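Local coordinates for putative glutathione S-transferase (Corynebacterium glutamicum, PDB 3M1G), which probably catalyses glutathione-dependent transfer reactions as an ECM4-like, omega-type member of the glutathione S-transferase superfamily, at residues V57-Y62 with K166-E171; T94-D99 with K299-I304; H260-C265 with A307-T312. All blocks are in the same frame, centred on the assembly; numbering follows the deposited sequence.

Contact 1 (V57-Y62 with K166-E171); sequences VEAGRY and KQFHRE
Phe-168 pushes the outer end of its ring against the side chain of Val-57 and the backbone of Glu-58 and Ala-59, so that one aromatic side chain carries the whole contact. Phe-168 CE1 meets Val-57 CG2 at 3.9 Å, the two side chains running obliquely to one another, and at the other margin Phe-168 CE2 lies 4.1 Å from Ala-59 CB. Between them Phe-168 CZ reaches Glu-58 CA at 3.8 Å, while Phe-168 CE2 comes within 3.7 Å of Ala-59 N. The outer rim of the ring thus meets three consecutive residues at a slant. With CG anti to its own carbonyl carbon (chi1 -63°), Phe-168 leaves the short 3-10 segment 166-168 directed at this loop. The pairing bridges the two halves of the GST fold: residues 57-62 link strand 53-56 to strand 62-66 of the thioredoxin-like sheet, and residues 166-171 follow helix 154-163 of the helical part. Glu-58 offers only its backbone here. Its CB points away from Phe-168, and Glu-58 OE2 takes a 2.9 Å salt bridge from Arg-61 NH1, approaching from above the carboxylate plane, as well as the amide of Gly-42. Trp-165 touches both partners, meeting Phe-168 edge-to-face and packing on Val-57.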
# COMPACT_ATOMS: atom_id res chain seq x y z
N VAL A 57 2.95 -24.23 37.87
CA VAL A 57 1.62 -23.80 37.36
C VAL A 57 0.65 -23.79 38.55
O VAL A 57 0.65 -24.71 39.38
CB VAL A 57 1.09 -24.68 36.24
CG1 VAL A 57 2.02 -24.63 34.99
CG2 VAL A 57 0.89 -26.13 36.71
N GLU A 58 -0.07 -22.68 38.69
CA GLU A 58 -1.15 -22.52 39.63
C GLU A 58 -1.97 -21.30 39.26
O GLU A 58 -1.45 -20.39 38.61
CB GLU A 58 -0.63 -22.38 41.08
CG GLU A 58 0.33 -21.25 41.28
CD GLU A 58 0.89 -21.19 42.70
OE1 GLU A 58 0.24 -20.62 43.61
OE2 GLU A 58 2.04 -21.69 42.89
N ALA A 59 -3.23 -21.30 39.69
CA ALA A 59 -4.15 -20.25 39.40
C ALA A 59 -3.88 -19.05 40.29
O ALA A 59 -3.56 -19.20 41.48
CB ALA A 59 -5.65 -20.73 39.61
N GLY A 60 -4.10 -17.86 39.76
CA GLY A 60 -4.10 -16.66 40.60
C GLY A 60 -2.70 -16.20 41.03
O GLY A 60 -2.60 -15.40 41.94
N ARG A 61 -1.63 -16.73 40.44
CA ARG A 61 -0.28 -16.30 40.85
C ARG A 61 0.39 -15.37 39.81
O ARG A 61 1.17 -14.49 40.19
CB ARG A 61 0.63 -17.50 41.10
CG ARG A 61 2.02 -17.15 41.68
CD ARG A 61 2.75 -18.39 42.17
NE ARG A 61 4.12 -18.10 42.64
CZ ARG A 61 4.92 -19.00 43.22
NH1 ARG A 61 4.52 -20.27 43.40
NH2 ARG A 61 6.13 -18.65 43.59
N TYR A 62 0.08 -15.58 38.54
CA TYR A 62 0.80 -14.91 37.46
C TYR A 62 -0.09 -14.02 36.59
O TYR A 62 -1.31 -14.26 36.44
CB TYR A 62 1.47 -15.95 36.56
CG TYR A 62 2.27 -16.98 37.28
CD1 TYR A 62 3.50 -16.67 37.83
CD2 TYR A 62 1.74 -18.28 37.48
CE1 TYR A 62 4.23 -17.61 38.50
CE2 TYR A 62 2.44 -19.23 38.14
CZ TYR A 62 3.68 -18.91 38.68
OH TYR A 62 4.41 -19.87 39.35
N LYS A 166 -2.17 -27.67 30.94
CA LYS A 166 -3.26 -28.52 30.50
C LYS A 166 -4.39 -28.73 31.50
O LYS A 166 -5.58 -28.76 31.12
CB LYS A 166 -2.72 -29.93 30.19
CG LYS A 166 -2.72 -30.34 28.76
CD LYS A 166 -1.88 -31.67 28.54
CE LYS A 166 -1.36 -31.77 27.06
NZ LYS A 166 -0.21 -32.72 26.92
N GLN A 167 -4.04 -28.92 32.77
CA GLN A 167 -5.11 -29.17 33.76
C GLN A 167 -5.91 -27.94 34.05
O GLN A 167 -6.94 -28.06 34.66
CB GLN A 167 -4.54 -29.75 35.06
CG GLN A 167 -3.76 -31.05 34.86
CD GLN A 167 -4.53 -32.14 34.07
OE1 GLN A 167 -3.90 -32.83 33.26
NE2 GLN A 167 -5.84 -32.31 34.31
N PHE A 168 -5.48 -26.76 33.60
CA PHE A 168 -6.24 -25.53 33.79
C PHE A 168 -6.98 -25.09 32.51
O PHE A 168 -7.68 -24.10 32.54
CB PHE A 168 -5.33 -24.39 34.23
CG PHE A 168 -4.65 -24.62 35.57
CD1 PHE A 168 -3.54 -25.40 35.67
CD2 PHE A 168 -5.16 -24.06 36.71
CE1 PHE A 168 -2.93 -25.66 36.91
CE2 PHE A 168 -4.57 -24.26 37.94
CZ PHE A 168 -3.47 -25.07 38.05
N HIS A 169 -6.78 -25.78 31.39
CA HIS A 169 -7.53 -25.45 30.19
C HIS A 169 -9.01 -25.63 30.41
O HIS A 169 -9.44 -26.48 31.19
CB HIS A 169 -7.17 -26.39 29.02
CG HIS A 169 -5.76 -26.30 28.55
ND1 HIS A 169 -5.24 -27.16 27.61
CD2 HIS A 169 -4.74 -25.47 28.89
CE1 HIS A 169 -3.98 -26.86 27.37
NE2 HIS A 169 -3.65 -25.84 28.15
N ARG A 170 -9.80 -24.88 29.64
CA ARG A 170 -11.23 -25.13 29.50
C ARG A 170 -11.44 -26.59 29.07
O ARG A 170 -10.73 -27.10 28.22
CB ARG A 170 -11.83 -24.17 28.43
CG ARG A 170 -13.32 -24.37 28.11
CD ARG A 170 -13.84 -23.54 26.91
NE ARG A 170 -13.23 -23.91 25.63
CZ ARG A 170 -12.17 -23.31 25.09
NH1 ARG A 170 -11.58 -22.28 25.69
NH2 ARG A 170 -11.69 -23.76 23.95
N GLU A 171 -12.43 -27.26 29.66
CA GLU A 171 -12.73 -28.63 29.25
C GLU A 171 -13.12 -28.61 27.75
O GLU A 171 -13.95 -27.81 27.31
CB GLU A 171 -13.84 -29.24 30.13
CG GLU A 171 -14.00 -30.78 30.00
CD GLU A 171 -15.36 -31.28 30.50
OE1 GLU A 171 -15.78 -30.89 31.60
OE2 GLU A 171 -16.01 -32.08 29.78

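Contact 2 (T94-D99 with K299-I304); sequences TGPTHD and KQHYYI
At the cleft between the thioredoxin-like and helical domains of the GST fold, next to the predicted nucleophile Cys-70, Pro-96 and Asp-99 close on His-301 of helix 295-305 from two directions. Pro-96, in the loop after strand 90-93, presents its pyrrolidine ring to one face of the imidazole. Pro-96 CG stands 3.5 Å from the centroid of the His-301 ring and 13° off the normal, a CH-pi contact; Pro-96 CD lies 3.5 Å from His-301 ND1, so the proline covers much of that face. Asp-99 comes instead to the ring edge. There NE2 of His-301 donates to Asp-99 OD2, a His-carboxylate hydrogen bond with the carboxylate turned 31° from the ring plane. The modelled separation of His-301 NE2 and Asp-99 OD2, 2.4 Å, is very short and its exact value doubtful; Asp-99 is the last residue modelled before a gap. OD2 also bonds to His-306 NE2, so two histidines hold the same carboxylate oxygen. His-301 reaches both partners with CG anti to the backbone N (chi1 169°). The next residue, Tyr-302, predicted to lower the pKa of the active-site cysteine, bonds through its hydroxyl to those of Tyr-201 and Tyr-259. His-301 CD2 sits 3.9 Å above the Tyr-302 ring plane, displaced toward its rim.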
# COMPACT_ATOMS: atom_id res chain seq x y z
N THR A 94 -0.16 -2.93 28.12
CA THR A 94 0.84 -1.84 28.17
C THR A 94 1.29 -1.52 26.75
O THR A 94 0.60 -1.88 25.79
CB THR A 94 2.10 -2.26 28.98
OG1 THR A 94 2.95 -1.12 29.19
CG2 THR A 94 2.89 -3.34 28.23
N GLY A 95 2.41 -0.79 26.60
CA GLY A 95 3.06 -0.56 25.27
C GLY A 95 4.14 -1.55 24.78
O GLY A 95 4.83 -2.18 25.58
N PRO A 96 4.30 -1.69 23.44
CA PRO A 96 5.32 -2.62 22.90
C PRO A 96 6.78 -2.27 23.23
O PRO A 96 7.09 -1.11 23.55
CB PRO A 96 5.10 -2.57 21.37
CG PRO A 96 3.65 -2.17 21.21
CD PRO A 96 3.39 -1.20 22.37
N THR A 97 7.67 -3.27 23.13
CA THR A 97 9.10 -3.07 23.40
C THR A 97 10.06 -3.68 22.35
O THR A 97 11.14 -3.13 22.14
CB THR A 97 9.49 -3.59 24.83
OG1 THR A 97 9.11 -4.97 24.96
CG2 THR A 97 8.81 -2.73 25.96
N HIS A 98 9.66 -4.78 21.70
CA HIS A 98 10.53 -5.49 20.74
C HIS A 98 10.70 -4.76 19.39
O HIS A 98 11.65 -5.06 18.67
CB HIS A 98 10.00 -6.92 20.41
CG HIS A 98 10.13 -7.93 21.53
ND1 HIS A 98 11.35 -8.33 22.05
CD2 HIS A 98 9.19 -8.68 22.17
CE1 HIS A 98 11.15 -9.24 23.00
NE2 HIS A 98 9.85 -9.47 23.08
N ASP A 99 9.80 -3.85 19.02
CA ASP A 99 9.84 -3.22 17.67
C ASP A 99 11.09 -2.36 17.40
O ASP A 99 11.26 -1.27 17.95
CB ASP A 99 8.54 -2.43 17.35
CG ASP A 99 8.18 -1.40 18.44
OD1 ASP A 99 8.72 -1.46 19.58
OD2 ASP A 99 7.33 -0.54 18.15
N LYS A 299 -2.38 0.37 14.38
CA LYS A 299 -1.95 1.46 13.47
C LYS A 299 -1.38 2.67 14.21
O LYS A 299 -0.37 3.25 13.81
CB LYS A 299 -3.12 1.91 12.58
CG LYS A 299 -3.58 0.85 11.56
CD LYS A 299 -4.88 1.27 10.87
CE LYS A 299 -4.69 2.43 9.88
NZ LYS A 299 -6.00 2.96 9.43
N GLN A 300 -2.03 3.05 15.31
CA GLN A 300 -1.52 4.16 16.09
C GLN A 300 -0.10 3.90 16.61
O GLN A 300 0.77 4.79 16.58
CB GLN A 300 -2.46 4.48 17.25
CG GLN A 300 -3.72 5.16 16.74
CD GLN A 300 -4.65 5.53 17.87
OE1 GLN A 300 -4.43 5.13 18.98
NE2 GLN A 300 -5.68 6.30 17.58
N HIS A 301 0.15 2.68 17.07
CA HIS A 301 1.46 2.40 17.65
C HIS A 301 2.56 2.57 16.60
O HIS A 301 3.54 3.27 16.80
CB HIS A 301 1.55 1.00 18.22
CG HIS A 301 2.95 0.62 18.58
ND1 HIS A 301 3.59 1.11 19.70
CD2 HIS A 301 3.87 -0.13 17.92
CE1 HIS A 301 4.84 0.68 19.71
NE2 HIS A 301 5.04 -0.07 18.64
N TYR A 302 2.38 1.96 15.45
CA TYR A 302 3.46 1.94 14.48
C TYR A 302 3.66 3.33 13.88
O TYR A 302 4.78 3.83 13.82
CB TYR A 302 3.15 0.92 13.38
CG TYR A 302 3.45 -0.49 13.78
CD1 TYR A 302 2.49 -1.26 14.44
CD2 TYR A 302 4.69 -1.06 13.52
CE1 TYR A 302 2.75 -2.56 14.81
CE2 TYR A 302 4.97 -2.36 13.89
CZ TYR A 302 4.00 -3.11 14.57
OH TYR A 302 4.24 -4.43 14.93
N TYR A 303 2.56 3.93 13.43
CA TYR A 303 2.62 5.17 12.64
C TYR A 303 2.95 6.38 13.51
O TYR A 303 3.54 7.35 13.01
CB TYR A 303 1.32 5.42 11.86
CG TYR A 303 1.19 4.62 10.59
CD1 TYR A 303 1.85 5.01 9.42
CD2 TYR A 303 0.43 3.44 10.54
CE1 TYR A 303 1.72 4.27 8.21
CE2 TYR A 303 0.30 2.71 9.33
CZ TYR A 303 0.97 3.14 8.19
OH TYR A 303 0.86 2.44 7.03
N ILE A 304 2.57 6.36 14.79
CA ILE A 304 2.85 7.50 15.69
C ILE A 304 4.20 7.34 16.39
O ILE A 304 4.99 8.25 16.43
CB ILE A 304 1.74 7.70 16.74
CG1 ILE A 304 0.44 8.09 16.04
CG2 ILE A 304 2.14 8.78 17.78
CD1 ILE A 304 -0.78 8.16 16.99

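Contact 3 (H260-C265 with A307-T312); sequences HGHFKC and AEINPT
Two carbonyls, Tyr-303 O and Ile-314 O, grip ND2 of Asn-310, and the same side chain sets its CB against the edge of the His-262 ring. Asn-310 CB lies 4.0 Å from His-262 CE1, close to the imidazole plane, with the Asn-310 amide turned 83° from that ring. Ile-309 does most of the filling. Ile-309 CG2 packs 3.6 Å from His-262 O and 3.8 Å from His-262 CE1, touching both backbone and ring of one residue. The other branch runs on to Ile-309 CD1, which meets Phe-263 CE1 at 3.9 Å and His-262 NE2 at 4.1 Å; the Ile-309 side chain runs at about a right angle to those of His-262 and Phe-263. His-262 and Phe-263 are the central pair of a type I turn closed by Lys-264 N to Gly-261 O (3.0 Å), and this loop follows helix 255-259 of the GST helical domain. The ring of Phe-263 meets that of Tyr-259, predicted to lower the cysteine pKa, in nearly parallel planes, and that of Tyr-201, the predicted proton donor/acceptor, edge-to-face. Since no hydrogen bond joins the two segments, their adhesion within the chain is van der Waals packing, while the polar ends of His-262 and Asn-310 are satisfied by His-306, by the two carbonyls and, at Asn-310 OD1, by Lys-264 NZ of the second subunit, a bond that also forms reciprocally.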
# COMPACT_ATOMS: atom_id res chain seq x y z
N HIS A 260 2.73 -3.14 4.93
CA HIS A 260 2.65 -2.84 3.48
C HIS A 260 3.23 -1.47 3.13
O HIS A 260 4.07 -1.37 2.24
CB HIS A 260 1.18 -2.97 3.01
CG HIS A 260 1.00 -2.77 1.53
ND1 HIS A 260 0.92 -1.51 0.96
CD2 HIS A 260 0.94 -3.66 0.51
CE1 HIS A 260 0.86 -1.64 -0.37
NE2 HIS A 260 0.81 -2.94 -0.67
N GLY A 261 2.76 -0.42 3.81
CA GLY A 261 3.23 0.95 3.59
C GLY A 261 4.34 1.42 4.54
O GLY A 261 5.44 1.75 4.10
N HIS A 262 4.05 1.43 5.84
CA HIS A 262 4.98 1.90 6.87
C HIS A 262 6.35 1.23 6.79
O HIS A 262 7.36 1.91 6.85
CB HIS A 262 4.34 1.67 8.25
CG HIS A 262 5.13 2.23 9.40
ND1 HIS A 262 5.40 3.57 9.55
CD2 HIS A 262 5.66 1.61 10.49
CE1 HIS A 262 6.06 3.76 10.68
NE2 HIS A 262 6.23 2.58 11.28
N PHE A 263 6.37 -0.10 6.62
CA PHE A 263 7.63 -0.87 6.48
C PHE A 263 8.02 -1.16 5.02
O PHE A 263 8.97 -1.93 4.77
CB PHE A 263 7.53 -2.20 7.25
CG PHE A 263 7.64 -2.07 8.76
CD1 PHE A 263 7.93 -0.87 9.38
CD2 PHE A 263 7.57 -3.19 9.55
CE1 PHE A 263 8.11 -0.78 10.77
CE2 PHE A 263 7.74 -3.10 10.97
CZ PHE A 263 7.99 -1.88 11.55
N LYS A 264 7.31 -0.55 4.07
CA LYS A 264 7.63 -0.65 2.64
C LYS A 264 7.69 -2.09 2.14
O LYS A 264 8.41 -2.39 1.21
CB LYS A 264 8.96 0.07 2.35
CG LYS A 264 8.97 1.57 2.79
CD LYS A 264 10.23 2.29 2.29
CE LYS A 264 10.17 3.80 2.53
NZ LYS A 264 10.25 4.20 3.97
N CYS A 265 6.87 -2.97 2.72
CA CYS A 265 6.89 -4.39 2.35
C CYS A 265 5.98 -4.71 1.15
O CYS A 265 5.96 -5.84 0.66
CB CYS A 265 6.41 -5.24 3.52
SG CYS A 265 7.51 -5.25 4.91
N ALA A 307 8.79 7.54 14.80
CA ALA A 307 9.03 8.87 14.28
C ALA A 307 10.28 8.95 13.39
O ALA A 307 10.36 9.82 12.53
CB ALA A 307 9.12 9.88 15.45
N GLU A 308 11.23 8.04 13.57
CA GLU A 308 12.39 7.97 12.68
C GLU A 308 12.02 7.50 11.25
O GLU A 308 12.75 7.81 10.32
CB GLU A 308 13.51 7.09 13.26
CG GLU A 308 14.78 6.95 12.34
CD GLU A 308 15.44 8.30 11.94
OE1 GLU A 308 16.10 8.86 12.86
OE2 GLU A 308 15.33 8.77 10.72
N ILE A 309 10.92 6.76 11.09
CA ILE A 309 10.39 6.34 9.79
C ILE A 309 9.29 7.27 9.25
O ILE A 309 9.24 7.56 8.03
CB ILE A 309 9.79 4.93 9.89
CG1 ILE A 309 10.85 3.92 10.31
CG2 ILE A 309 9.15 4.49 8.56
CD1 ILE A 309 10.21 2.50 10.41
N ASN A 310 8.41 7.72 10.15
CA ASN A 310 7.23 8.54 9.86
C ASN A 310 7.18 9.81 10.73
O ASN A 310 6.36 9.90 11.64
CB ASN A 310 5.96 7.70 10.12
CG ASN A 310 4.66 8.38 9.65
OD1 ASN A 310 4.62 9.02 8.59
ND2 ASN A 310 3.58 8.23 10.45
N PRO A 311 8.02 10.82 10.42
CA PRO A 311 8.13 11.97 11.30
C PRO A 311 6.85 12.79 11.45
O PRO A 311 6.70 13.48 12.45
CB PRO A 311 9.22 12.84 10.64
CG PRO A 311 9.39 12.29 9.28
CD PRO A 311 9.08 10.83 9.40
N THR A 312 5.95 12.75 10.47
CA THR A 312 4.72 13.54 10.59
C THR A 312 3.84 12.92 11.67
O THR A 312 2.96 13.56 12.20
CB THR A 312 3.91 13.58 9.29
OG1 THR A 312 3.53 12.25 8.93
CG2 THR A 312 4.72 14.30 8.15

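In the fold
Contact 1 stands apart, its centre 30 Å from that of contact 2 and 40 Å from that of contact 3, which lies across the chain's centre. Contacts 1 and 2 each join the thioredoxin-like part to the helical part, using the loops that follow strands 53-56 and 90-93, so the domains are tied at two distant places. Along the chain contact 1 closes before contact 3 opens, while the segments of contact 2 alternate with those of both. Contact 3 lies wholly on the helical side, 12 Å from contact 2 between centres, and the two touch around helix 295-305. Contact 3, whose loops also meet the second subunit, thus lies beside the predicted active-site cleft.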